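Local coordinates for putative uncharacterized protein PH0242 (PDB 3VU1) that is the C-terminal globular domain of an archaeal protein of the oligosaccharyltransferase AglB family, rich in beta strand and modelled with a calcium ion, at residues S450-K453 with E454-E457; K359-P363 with A364-R368; K458-G461 with D462-I466. All coordinates share one frame; numbering follows the deposited sequence.

Interaction 1: S450-K453 with E454-E457; sequences SSYK and EKLE
Tyr452 and Leu456, one helical turn apart, form the apolar part of this local i to i+4 contact; Lys453 and Glu457, the next pair along the same helix, form the charged part. Tyr452 has CG anti to its own N (chi1 -160°), which carries the ring outward and somewhat forward, alongside Leu456. The leucine leans back to meet it. Its CD1 reaches the ring obliquely, 3.8 Å from Tyr452 CE2, and Leu456 CD2 lies 3.9 Å from that same CE2, so the forked end of the leucine rests against the CD2-CE2 side of the ring.

Lys453 reaches out from the helix, nearly straight until the last torsion (chi4 -46°) turns the ammonium group toward Glu457. That glutamate, extended beyond CG, slants back toward it. Lys453 NZ stands 3.2 Å from Glu457 OE2, a weak hydrogen bond within a salt bridge. Glu454, bent at its second torsion, also turns back, with its CD 3.6 Å from Ser450 O. Beneath these side chains runs regular helical bonding, as from Glu454 N to Ser450 O at 2.8 Å.

Long, flexible charged residues suit the outer side of the helix, while leucine and tyrosine suit its inner one. There Leu456 is buried against Phe395 and Tyr397 of strand 385-401 and Leu464 and Ile466 of strand 464-487. The Tyr452 ring meets Phe395 and Phe420, and its OH is hydrogen-bonded to Asp418, so helix 448-460 is seated on the strands through an aromatic patch with a polar end.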
# COMPACT_ATOMS: atom_id res chain seq x y z
N SER A 450 3.89 -8.49 -28.13
CA SER A 450 3.71 -7.54 -29.23
C SER A 450 2.25 -7.20 -29.47
O SER A 450 1.90 -6.05 -29.75
CB SER A 450 4.28 -8.12 -30.51
OG SER A 450 5.69 -8.17 -30.43
N SER A 451 1.42 -8.23 -29.37
CA SER A 451 -0.02 -8.08 -29.51
C SER A 451 -0.54 -6.98 -28.58
O SER A 451 -1.17 -6.01 -29.06
CB SER A 451 -0.65 -9.42 -29.19
OG SER A 451 -1.99 -9.26 -28.85
N TYR A 452 -0.23 -7.10 -27.28
CA TYR A 452 -0.66 -6.15 -26.26
C TYR A 452 -0.02 -4.76 -26.45
O TYR A 452 -0.68 -3.73 -26.30
CB TYR A 452 -0.40 -6.70 -24.85
CG TYR A 452 -1.23 -6.02 -23.79
CD1 TYR A 452 -2.60 -6.32 -23.64
CD2 TYR A 452 -0.67 -5.02 -22.96
CE1 TYR A 452 -3.38 -5.66 -22.70
CE2 TYR A 452 -1.44 -4.36 -22.02
CZ TYR A 452 -2.79 -4.68 -21.89
OH TYR A 452 -3.54 -4.03 -20.95
N LYS A 453 1.27 -4.76 -26.80
CA LYS A 453 2.03 -3.55 -27.11
C LYS A 453 1.37 -2.74 -28.21
O LYS A 453 1.24 -1.52 -28.10
CB LYS A 453 3.42 -3.95 -27.55
CG LYS A 453 4.51 -2.91 -27.45
CD LYS A 453 5.85 -3.64 -27.52
CE LYS A 453 7.06 -2.71 -27.60
NZ LYS A 453 6.84 -1.62 -28.59
N GLU A 454 0.96 -3.42 -29.29
CA GLU A 454 0.20 -2.80 -30.39
C GLU A 454 -1.14 -2.25 -29.88
O GLU A 454 -1.53 -1.14 -30.23
CB GLU A 454 -0.03 -3.80 -31.52
CG GLU A 454 1.09 -3.89 -32.55
CD GLU A 454 1.27 -5.29 -33.17
OE1 GLU A 454 0.27 -6.04 -33.37
OE2 GLU A 454 2.43 -5.66 -33.47
N LYS A 455 -1.83 -3.03 -29.06
CA LYS A 455 -3.12 -2.60 -28.52
C LYS A 455 -2.96 -1.23 -27.80
O LYS A 455 -3.67 -0.27 -28.13
CB LYS A 455 -3.71 -3.71 -27.64
CG LYS A 455 -5.15 -3.53 -27.22
CD LYS A 455 -5.28 -3.20 -25.73
CE LYS A 455 -6.57 -2.45 -25.39
NZ LYS A 455 -7.81 -3.24 -25.65
N LEU A 456 -1.99 -1.13 -26.89
CA LEU A 456 -1.69 0.12 -26.20
C LEU A 456 -1.29 1.25 -27.12
O LEU A 456 -1.70 2.41 -26.93
CB LEU A 456 -0.58 -0.07 -25.16
CG LEU A 456 -0.80 -1.11 -24.07
CD1 LEU A 456 0.54 -1.41 -23.42
CD2 LEU A 456 -1.83 -0.63 -23.08
N GLU A 457 -0.47 0.91 -28.12
CA GLU A 457 -0.01 1.87 -29.11
C GLU A 457 -1.18 2.44 -29.90
O GLU A 457 -1.31 3.67 -30.04
CB GLU A 457 1.05 1.25 -30.01
CG GLU A 457 2.44 1.31 -29.39
CD GLU A 457 3.50 0.50 -30.13
OE1 GLU A 457 3.20 -0.05 -31.21
OE2 GLU A 457 4.64 0.42 -29.62

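Interaction 2: K359-P363 with A364-R368; sequences KITNP and AYIMR
Asn362 and Tyr365 are the two ends of a type I beta turn, a local contact that reverses the chain just beyond the short strand 359-361. It sits at the protein surface, between that strand and strand 464-487, to which its second limb is bonded. The main-chain link closing the turn runs from Tyr365 N to Asn362 O at 3.0 Å, though the place of that oxygen is doubtful. Proline suits the second place, because its ring holds phi (-74° at Pro363) near the value a type I turn needs. Ala364, small and undemanding, fills the third.

The side chain of Asn362 adds a second tie. With CG anti to the backbone N (chi1 -177°), its amide folds over the turn, and Asn362 OD1 accepts a bond from Ala364 N at 3.2 Å, which makes an Asx turn. The N-H points almost straight at the oxygen (167°), yet it comes from above the amide carbonyl plane and not at a lone pair. Asn362 OD1 also lies 3.7 Å from Ala364 CB, and Asn362 ND2 is 4.0 Å from Tyr365 CB.

Thr361 and Ile366 meet roughly at a right angle, both near Val354 of strand 336-356, whose O receives a weak hydrogen bond from Thr361 OG1. On the far limb, Ala364 and Ile366 share backbone hydrogen bonds with Val471 of strand 464-487.

Asparagine thus contributes a side-chain acceptor and, less surely, a main-chain one to successive N-H groups. The side-chain bond is straight at the N-H but off the lone pairs of the acceptor, so it is probably a modest addition to the turn.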
# COMPACT_ATOMS: atom_id res chain seq x y z
N LYS A 359 20.43 -22.65 -19.56
CA LYS A 359 20.99 -21.29 -19.39
C LYS A 359 20.27 -20.39 -18.33
O LYS A 359 19.05 -20.33 -18.27
CB LYS A 359 21.10 -20.63 -20.79
CG LYS A 359 21.43 -19.15 -20.85
CD LYS A 359 22.91 -18.83 -20.90
CE LYS A 359 23.10 -17.34 -21.21
NZ LYS A 359 24.52 -16.88 -21.26
N ILE A 360 21.06 -19.70 -17.51
CA ILE A 360 20.56 -18.65 -16.61
C ILE A 360 19.89 -17.49 -17.36
O ILE A 360 20.55 -16.81 -18.17
CB ILE A 360 21.69 -18.08 -15.73
CG1 ILE A 360 22.12 -19.11 -14.68
CG2 ILE A 360 21.28 -16.75 -15.09
CD1 ILE A 360 23.26 -18.66 -13.78
N THR A 361 18.61 -17.25 -17.07
CA THR A 361 17.89 -16.10 -17.63
C THR A 361 17.44 -15.05 -16.59
O THR A 361 17.53 -15.27 -15.38
CB THR A 361 16.66 -16.53 -18.46
OG1 THR A 361 15.83 -17.36 -17.64
CG2 THR A 361 17.08 -17.32 -19.70
N ASN A 362 16.98 -13.90 -17.09
CA ASN A 362 16.43 -12.82 -16.26
C ASN A 362 15.09 -13.23 -15.60
O ASN A 362 14.15 -13.61 -16.32
CB ASN A 362 16.26 -11.57 -17.16
CG ASN A 362 15.75 -10.35 -16.41
OD1 ASN A 362 15.61 -10.37 -15.19
ND2 ASN A 362 15.46 -9.28 -17.15
N PRO A 363 14.98 -13.16 -14.24
CA PRO A 363 13.75 -13.66 -13.60
C PRO A 363 12.56 -12.73 -13.79
O PRO A 363 11.44 -13.10 -13.48
CB PRO A 363 14.12 -13.77 -12.12
CG PRO A 363 15.51 -13.26 -11.98
CD PRO A 363 15.87 -12.53 -13.25
N ALA A 364 12.80 -11.55 -14.34
CA ALA A 364 11.73 -10.63 -14.70
C ALA A 364 11.30 -10.79 -16.15
O ALA A 364 10.24 -10.31 -16.54
CB ALA A 364 12.16 -9.19 -14.43
N TYR A 365 12.15 -11.43 -16.95
CA TYR A 365 11.83 -11.72 -18.34
C TYR A 365 12.32 -13.13 -18.69
O TYR A 365 13.31 -13.33 -19.35
CB TYR A 365 12.40 -10.65 -19.28
CG TYR A 365 11.52 -10.32 -20.48
CD1 TYR A 365 11.11 -9.01 -20.71
CD2 TYR A 365 11.12 -11.29 -21.40
CE1 TYR A 365 10.34 -8.67 -21.80
CE2 TYR A 365 10.34 -10.97 -22.51
CZ TYR A 365 9.96 -9.65 -22.70
OH TYR A 365 9.18 -9.27 -23.78
N ILE A 366 11.57 -14.09 -18.19
CA ILE A 366 11.81 -15.50 -18.29
C ILE A 366 12.02 -16.00 -19.73
O ILE A 366 12.95 -16.77 -19.98
CB ILE A 366 10.72 -16.23 -17.46
CG1 ILE A 366 11.32 -16.71 -16.15
CG2 ILE A 366 10.14 -17.46 -18.11
CD1 ILE A 366 12.56 -15.95 -15.74
N MET A 367 11.19 -15.57 -20.68
CA MET A 367 11.27 -16.01 -22.07
C MET A 367 10.71 -14.97 -23.03
O MET A 367 9.75 -14.25 -22.68
CB MET A 367 10.48 -17.29 -22.29
CG MET A 367 10.80 -18.47 -21.40
SD MET A 367 9.67 -19.83 -21.77
CE MET A 367 10.51 -20.60 -23.16
N ARG A 368 11.29 -14.89 -24.23
CA ARG A 368 10.75 -14.01 -25.27
C ARG A 368 9.64 -14.74 -26.03
O ARG A 368 9.59 -15.98 -26.00
CB ARG A 368 11.82 -13.48 -26.22
CG ARG A 368 12.88 -12.64 -25.54
CD ARG A 368 13.80 -11.98 -26.55
NE ARG A 368 15.19 -12.06 -26.10
CZ ARG A 368 16.13 -11.15 -26.36
NH1 ARG A 368 15.86 -10.05 -27.07
NH2 ARG A 368 17.37 -11.33 -25.90

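Interaction 3: K458-G461 with D462-I466; sequences KEHG and DKLII
His460 and Leu464 make the van der Waals part of the contact, at the point where the chain leaves a helix and enters a strand. Their nearest side-chain atoms are His460 CB and Leu464 CB, 3.8 Å apart, and Leu464 CD1 comes obliquely to the imidazole. One face of that ring carries Glu459 CG, set toward its rim. Leu464 has CG anti to its backbone N (chi1 173°), which directs its branched end back toward the helix.

The hydrogen bonds are main-chain and weak. Lys463 N reaches His460 O at 3.3 Å with a strongly bent N-H (126°), and Leu464 N reaches Gly461 O, also at 3.3 Å but straighter. Gly461 has a positive phi (66°), readily adopted without a CB; such a glycine is a common helix terminator, and here it ends helix 448-460 before the chain turns into strand 464-487.

As for charges, Asp462 directs its carboxylate out of the turn to a salt bridge with Arg400. Strand 385-401 therefore flanks the junction: Lys463 and Ile465 share backbone hydrogen bonds with Arg400 and Leu398 respectively, His460 touches Val399, and Leu464 touches Tyr397 and, on helix 448-460, Leu456 and Glu457.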
# COMPACT_ATOMS: atom_id res chain seq x y z
N LYS A 458 -2.06 1.54 -30.36
CA LYS A 458 -3.25 1.93 -31.10
C LYS A 458 -4.16 2.81 -30.22
O LYS A 458 -4.64 3.84 -30.69
CB LYS A 458 -3.99 0.70 -31.62
CG LYS A 458 -4.95 0.98 -32.76
CD LYS A 458 -5.70 -0.27 -33.23
CE LYS A 458 -4.79 -1.48 -33.44
NZ LYS A 458 -3.69 -1.27 -34.44
N GLU A 459 -4.36 2.41 -28.95
CA GLU A 459 -5.22 3.15 -28.00
C GLU A 459 -4.69 4.53 -27.59
O GLU A 459 -5.45 5.49 -27.50
CB GLU A 459 -5.51 2.31 -26.75
CG GLU A 459 -6.44 2.99 -25.74
CD GLU A 459 -7.06 2.04 -24.72
OE1 GLU A 459 -7.90 2.52 -23.92
OE2 GLU A 459 -6.72 0.82 -24.70
N HIS A 460 -3.38 4.64 -27.35
CA HIS A 460 -2.83 5.87 -26.77
C HIS A 460 -1.97 6.70 -27.68
O HIS A 460 -1.77 7.89 -27.41
CB HIS A 460 -2.07 5.51 -25.49
CG HIS A 460 -2.97 4.98 -24.40
ND1 HIS A 460 -3.86 5.76 -23.74
CD2 HIS A 460 -3.11 3.69 -23.87
CE1 HIS A 460 -4.52 5.01 -22.83
NE2 HIS A 460 -4.07 3.74 -22.92
N GLY A 461 -1.42 6.11 -28.75
CA GLY A 461 -0.63 6.87 -29.71
C GLY A 461 0.66 7.42 -29.14
O GLY A 461 1.37 6.70 -28.45
N ASP A 462 0.97 8.68 -29.42
CA ASP A 462 2.21 9.29 -28.97
C ASP A 462 2.18 9.59 -27.46
O ASP A 462 3.23 9.74 -26.83
CB ASP A 462 2.58 10.54 -29.80
CG ASP A 462 2.19 11.87 -29.12
OD1 ASP A 462 3.12 12.64 -28.73
OD2 ASP A 462 0.96 12.16 -29.00
N LYS A 463 0.96 9.68 -26.90
CA LYS A 463 0.76 9.81 -25.46
C LYS A 463 1.34 8.65 -24.61
O LYS A 463 1.41 8.77 -23.39
CB LYS A 463 -0.71 9.97 -25.16
CG LYS A 463 -1.20 11.39 -25.29
CD LYS A 463 -2.71 11.45 -25.11
CE LYS A 463 -3.29 12.50 -26.04
NZ LYS A 463 -4.65 12.99 -25.64
N LEU A 464 1.78 7.56 -25.24
CA LEU A 464 2.24 6.36 -24.53
C LEU A 464 3.75 6.24 -24.38
O LEU A 464 4.47 6.41 -25.36
CB LEU A 464 1.71 5.10 -25.24
CG LEU A 464 2.17 3.71 -24.79
CD1 LEU A 464 1.31 3.23 -23.64
CD2 LEU A 464 2.08 2.73 -25.94
N ILE A 465 4.22 5.94 -23.16
CA ILE A 465 5.62 5.63 -22.91
C ILE A 465 5.65 4.33 -22.10
O ILE A 465 5.19 4.28 -20.97
CB ILE A 465 6.32 6.76 -22.10
CG1 ILE A 465 6.01 8.14 -22.70
CG2 ILE A 465 7.82 6.56 -22.01
CD1 ILE A 465 6.49 9.31 -21.86
N ILE A 466 6.13 3.25 -22.69
CA ILE A 466 6.25 1.97 -21.98
C ILE A 466 7.48 2.07 -21.10
O ILE A 466 8.52 2.51 -21.55
CB ILE A 466 6.45 0.80 -22.95
CG1 ILE A 466 5.41 0.80 -24.09
CG2 ILE A 466 6.52 -0.51 -22.20
CD1 ILE A 466 4.09 0.12 -23.84

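In the fold
Interactions 1 and 3 belong to one helix-to-strand unit: both use helix 448-460, their centres are 9 Å apart, and they touch directly. Glu457 CG lies 3.7 Å from Leu464 CD2, and Leu456 CD1 is 3.9 Å from Ile466 CD1, so the helix packs on the strand that follows it. Interaction 2 comes earlier in the chain and stands apart, its centre 21 Å from interaction 1 and 26 Å from interaction 3, with nearest atoms about 7 and 9 Å away. Strand 464-487 links it to interaction 3 through the same sheet. None of the three supplies a ligand to the calcium ion, held by Glu76, Ala285, His319 and Glu322.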